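Local structure of similarities with probable monooxygenase (Photorhabdus luminescens, 4HB9) at residues I259-Q272 against V286-H298. The protein probably acts as an FAD-dependent monooxygenase of the aromatic ring hydroxylase-like family, and binds flavin-adenine dinucleotide. Numbering follows the deposited sequence.
Sequences ITDFSAEALCDLVQ and VQQSDMENISPLH
The imidazole of H298 meets the methyls of I259 and T260 at a slant. I259 CG2 lies 3.4 Å from H298 CE1, and T260 CG2 reaches NE2 and CD2. At the ring edge, in its plane, a water sits 2.9 Å from H298 NE2 and accepts from the backbone N of T260. S184 hydrogen-bonds H298 ND1, so both ring nitrogens have partners, which should limit the ring's rotation. I259 CD1 lies over one face of the F262 ring, offset toward its rim. Farther along, the amides of Q272 and Q287 have planes 63° apart.

This is the outer edge of the mixed sheet in the FAD-binding monooxygenase fold. Helix 264-274 and the 3-10 turn before it pack on edge strand 295-301 and the loop leading into it. That strand pairs with strand 179-191. The contact lies away from the FAD-binding residues, though the P296 side chain is about 10 Å from the FAD.

The P296 ring wedges between the 3-10 turn and the helix. Its CG touches T260 CA, and its CD lies 3.7 Å from L267 CD1. I294 fills the next place along. Its CG2, anti to the backbone N, meets L267 CB, while CD1 reaches A264 O and CB. S263 N-caps the helix through its OG, which accepts from A266 N. V286, in the last turn of helix 280-287, places CG1 3.7 Å from C268 SG. W246 and M275 also touch V286.

One direct hydrogen bond joins the segments. Q272, extended beyond CG, crosses Q287 at about a right angle. Q287 NE2 donates to Q272 OE1 over 3.1 Å, with the acceptor in the donor's amide plane but the donor 44° out of the acceptor's carbonyl plane.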
ATOM      1  N   ILE A 259       1.053  11.004 -20.005  1.00 24.98           N
ATOM      2  CA  ILE A 259       2.012   9.959 -19.669  1.00 24.31           C
ATOM      3  C   ILE A 259       1.316   8.702 -19.167  1.00 24.52           C
ATOM      4  O   ILE A 259       1.754   7.587 -19.449  1.00 24.46           O
ATOM      5  CB  ILE A 259       3.079  10.489 -18.666  1.00 25.96           C
ATOM      6  CG1 ILE A 259       4.233   9.523 -18.530  1.00 26.63           C
ATOM      7  CG2 ILE A 259       2.469  10.795 -17.314  1.00 24.63           C
ATOM      8  CD1 ILE A 259       5.030   9.372 -19.814  1.00 29.01           C
ATOM      9  N   THR A 260       0.199   8.848 -18.457  1.00 24.17           N
ATOM     10  CA  THR A 260      -0.481   7.667 -17.927  1.00 26.08           C
ATOM     11  C   THR A 260      -1.083   6.756 -19.016  1.00 27.88           C
ATOM     12  O   THR A 260      -1.354   5.588 -18.760  1.00 27.58           O
ATOM     13  CB  THR A 260      -1.547   8.028 -16.877  1.00 27.09           C
ATOM     14  OG1 THR A 260      -2.413   9.021 -17.414  1.00 27.29           O
ATOM     15  CG2 THR A 260      -0.887   8.528 -15.630  1.00 27.38           C
ATOM     16  N   ASP A 261      -1.226   7.266 -20.231  1.00 29.54           N
ATOM     17  CA  ASP A 261      -1.679   6.445 -21.357  1.00 31.31           C
ATOM     18  C   ASP A 261      -0.541   5.901 -22.229  1.00 29.41           C
ATOM     19  O   ASP A 261      -0.813   5.271 -23.241  1.00 28.89           O
ATOM     20  CB  ASP A 261      -2.640   7.238 -22.242  1.00 33.16           C
ATOM     21  CG  ASP A 261      -3.886   7.681 -21.507  1.00 36.63           C
ATOM     22  OD1 ASP A 261      -4.335   6.971 -20.579  1.00 39.00           O
ATOM     23  OD2 ASP A 261      -4.408   8.751 -21.866  1.00 36.49           O
ATOM     24  N   PHE A 262       0.720   6.130 -21.853  1.00 26.42           N
ATOM     25  CA  PHE A 262       1.844   5.685 -22.678  1.00 24.73           C
ATOM     26  C   PHE A 262       1.967   4.150 -22.637  1.00 26.94           C
ATOM     27  O   PHE A 262       1.759   3.537 -21.596  1.00 25.76           O
ATOM     28  CB  PHE A 262       3.162   6.297 -22.197  1.00 23.85           C
ATOM     29  CG  PHE A 262       3.536   7.591 -22.877  1.00 23.73           C
ATOM     30  CD1 PHE A 262       4.850   7.844 -23.202  1.00 23.51           C
ATOM     31  CD2 PHE A 262       2.590   8.564 -23.166  1.00 24.15           C
ATOM     32  CE1 PHE A 262       5.232   9.023 -23.808  1.00 22.86           C
ATOM     33  CE2 PHE A 262       2.962   9.746 -23.779  1.00 23.86           C
ATOM     34  CZ  PHE A 262       4.289   9.964 -24.123  1.00 22.87           C
ATOM     35  N   SER A 263       2.345   3.540 -23.755  1.00 25.87           N
ATOM     36  CA  SER A 263       2.724   2.124 -23.765  1.00 26.14           C
ATOM     37  C   SER A 263       3.931   1.886 -22.861  1.00 26.20           C
ATOM     38  O   SER A 263       4.707   2.798 -22.591  1.00 23.29           O
ATOM     39  CB  SER A 263       3.069   1.670 -25.186  1.00 25.91           C
ATOM     40  OG  SER A 263       4.289   2.223 -25.625  1.00 25.56           O
ATOM     41  N   ALA A 264       4.109   0.642 -22.424  1.00 27.42           N
ATOM     42  CA  ALA A 264       5.253   0.283 -21.587  1.00 27.47           C
ATOM     43  C   ALA A 264       6.550   0.626 -22.305  1.00 26.38           C
ATOM     44  O   ALA A 264       7.497   1.128 -21.700  1.00 25.41           O
ATOM     45  CB  ALA A 264       5.203  -1.197 -21.224  1.00 28.13           C
ATOM     46  N   GLU A 265       6.568   0.419 -23.615  1.00 27.30           N
ATOM     47  CA  GLU A 265       7.756   0.644 -24.416  0.50 26.91           C
ATOM     48  C   GLU A 265       8.103   2.151 -24.478  1.00 25.49           C
ATOM     49  O   GLU A 265       9.273   2.550 -24.406  1.00 24.42           O
ATOM     50  CB  GLU A 265       7.517   0.039 -25.807  0.50 28.72           C
ATOM     51  CG  GLU A 265       7.427  -1.499 -25.819  0.50 30.05           C
ATOM     52  CD  GLU A 265       6.098  -2.123 -25.334  0.50 31.16           C
ATOM     53  OE1 GLU A 265       6.131  -3.338 -25.006  0.50 33.41           O
ATOM     54  OE2 GLU A 265       5.029  -1.457 -25.267  0.50 26.59           O
ATOM     55  N   ALA A 266       7.079   2.977 -24.593  1.00 21.84           N
ATOM     56  CA  ALA A 266       7.260   4.432 -24.616  1.00 22.13           C
ATOM     57  C   ALA A 266       7.715   4.972 -23.244  1.00 20.78           C
ATOM     58  O   ALA A 266       8.522   5.909 -23.191  1.00 21.39           O
ATOM     59  CB  ALA A 266       5.979   5.107 -25.037  1.00 21.93           C
ATOM     60  N   LEU A 267       7.197   4.383 -22.166  1.00 20.39           N
ATOM     61  CA  LEU A 267       7.616   4.733 -20.819  1.00 21.47           C
ATOM     62  C   LEU A 267       9.087   4.409 -20.623  1.00 21.81           C
ATOM     63  O   LEU A 267       9.830   5.221 -20.099  1.00 21.64           O
ATOM     64  CB  LEU A 267       6.750   4.048 -19.750  1.00 21.74           C
ATOM     65  CG  LEU A 267       5.297   4.517 -19.686  1.00 23.31           C
ATOM     66  CD1 LEU A 267       4.440   3.602 -18.840  1.00 22.80           C
ATOM     67  CD2 LEU A 267       5.240   5.967 -19.163  1.00 22.31           C
ATOM     68  N   CYS A 268       9.508   3.227 -21.077  1.00 23.84           N
ATOM     69  CA  CYS A 268      10.907   2.820 -21.016  0.50 23.97           C
ATOM     70  C   CYS A 268      11.800   3.805 -21.786  1.00 24.33           C
ATOM     71  O   CYS A 268      12.794   4.290 -21.265  1.00 22.79           O
ATOM     72  CB  CYS A 268      11.046   1.404 -21.588  0.50 25.54           C
ATOM     73  SG  CYS A 268      12.521   0.507 -21.067  0.50 28.08           S
ATOM     74  N   ASP A 269      11.432   4.078 -23.032  1.00 23.16           N
ATOM     75  CA  ASP A 269      12.118   5.060 -23.859  1.00 23.55           C
ATOM     76  C   ASP A 269      12.205   6.408 -23.176  1.00 21.23           C
ATOM     77  O   ASP A 269      13.231   7.058 -23.187  1.00 21.47           O
ATOM     78  CB  ASP A 269      11.376   5.228 -25.196  1.00 25.52           C
ATOM     79  CG  ASP A 269      11.647   4.087 -26.163  1.00 33.17           C
ATOM     80  OD1 ASP A 269      12.626   3.337 -25.917  1.00 35.17           O
ATOM     81  OD2 ASP A 269      10.874   3.941 -27.154  1.00 35.55           O
ATOM     82  N   LEU A 270      11.117   6.833 -22.577  1.00 20.14           N
ATOM     83  CA  LEU A 270      11.128   8.127 -21.926  1.00 19.84           C
ATOM     84  C   LEU A 270      12.130   8.206 -20.771  1.00 19.87           C
ATOM     85  O   LEU A 270      12.850   9.190 -20.648  1.00 19.97           O
ATOM     86  CB  LEU A 270       9.747   8.485 -21.464  1.00 21.48           C
ATOM     87  CG  LEU A 270       9.742   9.931 -20.976  1.00 23.31           C
ATOM     88  CD1 LEU A 270       8.534  10.660 -21.538  1.00 24.02           C
ATOM     89  CD2 LEU A 270       9.804   9.939 -19.477  1.00 23.25           C
ATOM     90  N   VAL A 271      12.185   7.179 -19.924  1.00 18.93           N
ATOM     91  CA  VAL A 271      13.095   7.218 -18.791  1.00 18.38           C
ATOM     92  C   VAL A 271      14.540   7.189 -19.302  1.00 19.09           C
ATOM     93  O   VAL A 271      15.418   7.958 -18.807  1.00 19.79           O
ATOM     94  CB  VAL A 271      12.812   6.071 -17.814  1.00 17.32           C
ATOM     95  CG1 VAL A 271      13.880   5.988 -16.734  1.00 17.48           C
ATOM     96  CG2 VAL A 271      11.439   6.251 -17.191  1.00 17.73           C
ATOM     97  N   GLN A 272      14.814   6.354 -20.302  1.00 19.39           N
ATOM     98  CA  GLN A 272      16.154   6.355 -20.886  1.00 20.65           C
ATOM     99  C   GLN A 272      16.514   7.729 -21.459  1.00 20.60           C
ATOM    100  O   GLN A 272      17.651   8.168 -21.320  1.00 20.89           O
ATOM    101  CB  GLN A 272      16.315   5.291 -21.979  1.00 23.35           C
ATOM    102  CG  GLN A 272      16.285   3.877 -21.447  1.00 26.06           C
ATOM    103  CD  GLN A 272      16.427   2.842 -22.557  1.00 29.84           C
ATOM    104  OE1 GLN A 272      17.464   2.734 -23.189  1.00 29.62           O
ATOM    105  NE2 GLN A 272      15.380   2.085 -22.785  1.00 31.88           N
ATOM    106  N   VAL A 286      17.081  -0.358 -16.731  1.00 20.66           N
ATOM    107  CA  VAL A 286      15.818   0.053 -17.313  1.00 19.99           C
ATOM    108  C   VAL A 286      15.530  -0.752 -18.602  1.00 21.26           C
ATOM    109  O   VAL A 286      14.416  -1.244 -18.802  1.00 19.77           O
ATOM    110  CB  VAL A 286      15.778   1.583 -17.541  1.00 20.52           C
ATOM    111  CG1 VAL A 286      14.546   2.005 -18.322  1.00 21.72           C
ATOM    112  CG2 VAL A 286      15.840   2.302 -16.209  1.00 21.11           C
ATOM    113  N   GLN A 287      16.559  -0.954 -19.432  1.00 21.71           N
ATOM    114  CA  GLN A 287      16.427  -1.749 -20.663  1.00 23.99           C
ATOM    115  C   GLN A 287      15.980  -3.198 -20.402  1.00 22.95           C
ATOM    116  O   GLN A 287      15.265  -3.794 -21.197  1.00 23.02           O
ATOM    117  CB  GLN A 287      17.752  -1.725 -21.459  1.00 25.46           C
ATOM    118  CG  GLN A 287      18.089  -0.373 -22.104  1.00 27.30           C
ATOM    119  CD  GLN A 287      19.582  -0.209 -22.467  1.00 29.92           C
ATOM    120  OE1 GLN A 287      20.366  -1.129 -22.284  1.00 31.20           O
ATOM    121  NE2 GLN A 287      19.971   0.976 -22.985  1.00 28.86           N
ATOM    122  N   GLN A 288      16.378  -3.751 -19.269  1.00 23.58           N
ATOM    123  CA  GLN A 288      16.075  -5.146 -18.951  1.00 23.65           C
ATOM    124  C   GLN A 288      14.833  -5.304 -18.116  1.00 25.27           C
ATOM    125  O   GLN A 288      14.578  -6.387 -17.579  1.00 26.35           O
ATOM    126  CB  GLN A 288      17.274  -5.771 -18.237  1.00 23.98           C
ATOM    127  CG  GLN A 288      18.501  -5.835 -19.138  1.00 24.83           C
ATOM    128  CD  GLN A 288      18.176  -6.571 -20.424  1.00 26.48           C
ATOM    129  OE1 GLN A 288      17.478  -7.597 -20.395  1.00 27.32           O
ATOM    130  NE2 GLN A 288      18.608  -6.025 -21.565  1.00 26.37           N
ATOM    131  N   SER A 289      14.046  -4.240 -18.002  1.00 25.21           N
ATOM    132  CA  SER A 289      12.834  -4.318 -17.210  1.00 26.07           C
ATOM    133  C   SER A 289      11.697  -5.047 -17.946  1.00 27.34           C
ATOM    134  O   SER A 289      11.687  -5.210 -19.162  1.00 24.73           O
ATOM    135  CB  SER A 289      12.424  -2.924 -16.722  1.00 28.86           C
ATOM    136  OG  SER A 289      13.424  -2.448 -15.827  1.00 30.43           O
ATOM    137  N   ASP A 290      10.747  -5.501 -17.150  1.00 25.61           N
ATOM    138  CA  ASP A 290       9.605  -6.283 -17.576  1.00 27.24           C
ATOM    139  C   ASP A 290       8.579  -5.399 -18.281  1.00 29.47           C
ATOM    140  O   ASP A 290       7.963  -4.557 -17.642  1.00 30.81           O
ATOM    141  CB  ASP A 290       9.000  -6.880 -16.296  1.00 27.76           C
ATOM    142  CG  ASP A 290       7.636  -7.497 -16.494  1.00 30.39           C
ATOM    143  OD1 ASP A 290       7.124  -7.583 -17.641  1.00 34.46           O
ATOM    144  OD2 ASP A 290       7.076  -7.933 -15.469  1.00 28.63           O
HETATM  145  N   MSE A 291       8.330  -5.630 -19.566  1.00 34.29           N
HETATM  146  CA  MSE A 291       7.403  -4.774 -20.346  1.00 43.26           C
HETATM  147  C   MSE A 291       5.944  -4.885 -19.974  1.00 45.68           C
HETATM  148  O   MSE A 291       5.131  -4.058 -20.387  1.00 48.30           O
HETATM  149  CB  MSE A 291       7.549  -5.053 -21.840  1.00 56.61           C
HETATM  150  CG  MSE A 291       8.922  -4.600 -22.346  1.00 69.56           C
HETATM  151 SE   MSE A 291       9.473  -5.578 -23.978  1.00102.69          SE
HETATM  152  CE  MSE A 291       9.597  -7.429 -23.300  1.00 95.38           C
ATOM    153  N   GLU A 292       5.581  -5.892 -19.189  1.00 45.68           N
ATOM    154  CA  GLU A 292       4.205  -6.021 -18.677  1.00 48.31           C
ATOM    155  C   GLU A 292       3.924  -5.312 -17.344  1.00 48.68           C
ATOM    156  O   GLU A 292       2.763  -5.247 -16.905  1.00 55.53           O
ATOM    157  CB  GLU A 292       3.865  -7.497 -18.479  1.00 50.87           C
ATOM    158  CG  GLU A 292       2.908  -8.076 -19.494  1.00 52.54           C
ATOM    159  CD  GLU A 292       2.191  -9.269 -18.905  1.00 55.34           C
ATOM    160  OE1 GLU A 292       2.888 -10.192 -18.424  1.00 54.82           O
ATOM    161  OE2 GLU A 292       0.940  -9.256 -18.875  1.00 53.33           O
ATOM    162  N   ASN A 293       4.964  -4.821 -16.677  1.00 41.12           N
ATOM    163  CA  ASN A 293       4.807  -4.226 -15.350  1.00 37.75           C
ATOM    164  C   ASN A 293       5.575  -2.892 -15.238  1.00 33.63           C
ATOM    165  O   ASN A 293       6.466  -2.773 -14.404  1.00 33.89           O
ATOM    166  CB  ASN A 293       5.285  -5.200 -14.246  1.00 36.46           C
ATOM    167  CG  ASN A 293       4.343  -6.389 -14.035  1.00 40.39           C
ATOM    168  OD1 ASN A 293       3.456  -6.341 -13.178  1.00 40.07           O
ATOM    169  ND2 ASN A 293       4.533  -7.460 -14.808  1.00 39.12           N
ATOM    170  N   ILE A 294       5.257  -1.913 -16.080  1.00 32.50           N
ATOM    171  CA  ILE A 294       5.814  -0.547 -15.916  1.00 30.68           C
ATOM    172  C   ILE A 294       4.667   0.403 -15.660  1.00 31.88           C
ATOM    173  O   ILE A 294       3.735   0.463 -16.452  1.00 32.71           O
ATOM    174  CB  ILE A 294       6.610  -0.043 -17.125  1.00 32.30           C
ATOM    175  CG1 ILE A 294       7.784  -0.977 -17.395  1.00 34.11           C
ATOM    176  CG2 ILE A 294       7.171   1.371 -16.866  1.00 31.37           C
ATOM    177  CD1 ILE A 294       8.424  -0.741 -18.738  1.00 39.00           C
ATOM    178  N   SER A 295       4.734   1.149 -14.562  1.00 27.95           N
ATOM    179  CA  SER A 295       3.574   1.931 -14.126  1.00 28.04           C
ATOM    180  C   SER A 295       3.912   3.413 -13.963  1.00 24.60           C
ATOM    181  O   SER A 295       4.784   3.770 -13.161  1.00 22.05           O
ATOM    182  CB  SER A 295       3.029   1.412 -12.807  1.00 31.42           C
ATOM    183  OG  SER A 295       2.885   0.011 -12.838  1.00 40.02           O
ATOM    184  N   PRO A 296       3.195   4.279 -14.688  1.00 23.35           N
ATOM    185  CA  PRO A 296       3.272   5.712 -14.433  1.00 21.87           C
ATOM    186  C   PRO A 296       2.224   6.141 -13.412  1.00 23.65           C
ATOM    187  O   PRO A 296       1.091   5.651 -13.454  1.00 22.92           O
ATOM    188  CB  PRO A 296       2.947   6.309 -15.798  1.00 23.43           C
ATOM    189  CG  PRO A 296       1.995   5.320 -16.403  1.00 24.37           C
ATOM    190  CD  PRO A 296       2.280   3.974 -15.805  1.00 23.48           C
ATOM    191  N   LEU A 297       2.577   7.083 -12.543  1.00 22.05           N
ATOM    192  CA  LEU A 297       1.688   7.529 -11.467  1.00 24.40           C
ATOM    193  C   LEU A 297       1.868   9.012 -11.204  1.00 21.73           C
ATOM    194  O   LEU A 297       2.999   9.489 -11.083  1.00 20.43           O
ATOM    195  CB  LEU A 297       2.011   6.815 -10.152  1.00 28.00           C
ATOM    196  CG  LEU A 297       1.801   5.318  -9.990  1.00 35.18           C
ATOM    197  CD1 LEU A 297       2.226   4.945  -8.575  1.00 38.58           C
ATOM    198  CD2 LEU A 297       0.335   4.953 -10.229  1.00 38.12           C
ATOM    199  N   HIS A 298       0.760   9.728 -11.090  1.00 21.15           N
ATOM    200  CA  HIS A 298       0.785  11.131 -10.659  1.00 20.48           C
ATOM    201  C   HIS A 298       0.551  11.160  -9.154  1.00 21.98           C
ATOM    202  O   HIS A 298      -0.383  10.536  -8.663  1.00 20.80           O
ATOM    203  CB  HIS A 298      -0.291  11.951 -11.393  1.00 21.44           C
ATOM    204  CG  HIS A 298      -0.059  12.057 -12.862  1.00 21.73           C
ATOM    205  ND1 HIS A 298       1.119  12.528 -13.395  1.00 21.03           N
ATOM    206  CD2 HIS A 298      -0.855  11.745 -13.916  1.00 22.40           C
ATOM    207  CE1 HIS A 298       1.041  12.501 -14.712  1.00 22.88           C
ATOM    208  NE2 HIS A 298      -0.150  12.039 -15.051  1.00 22.84           N
TER
HETATM  209  O   HOH W   1      -1.185  11.425 -17.716  1.00 22.23           O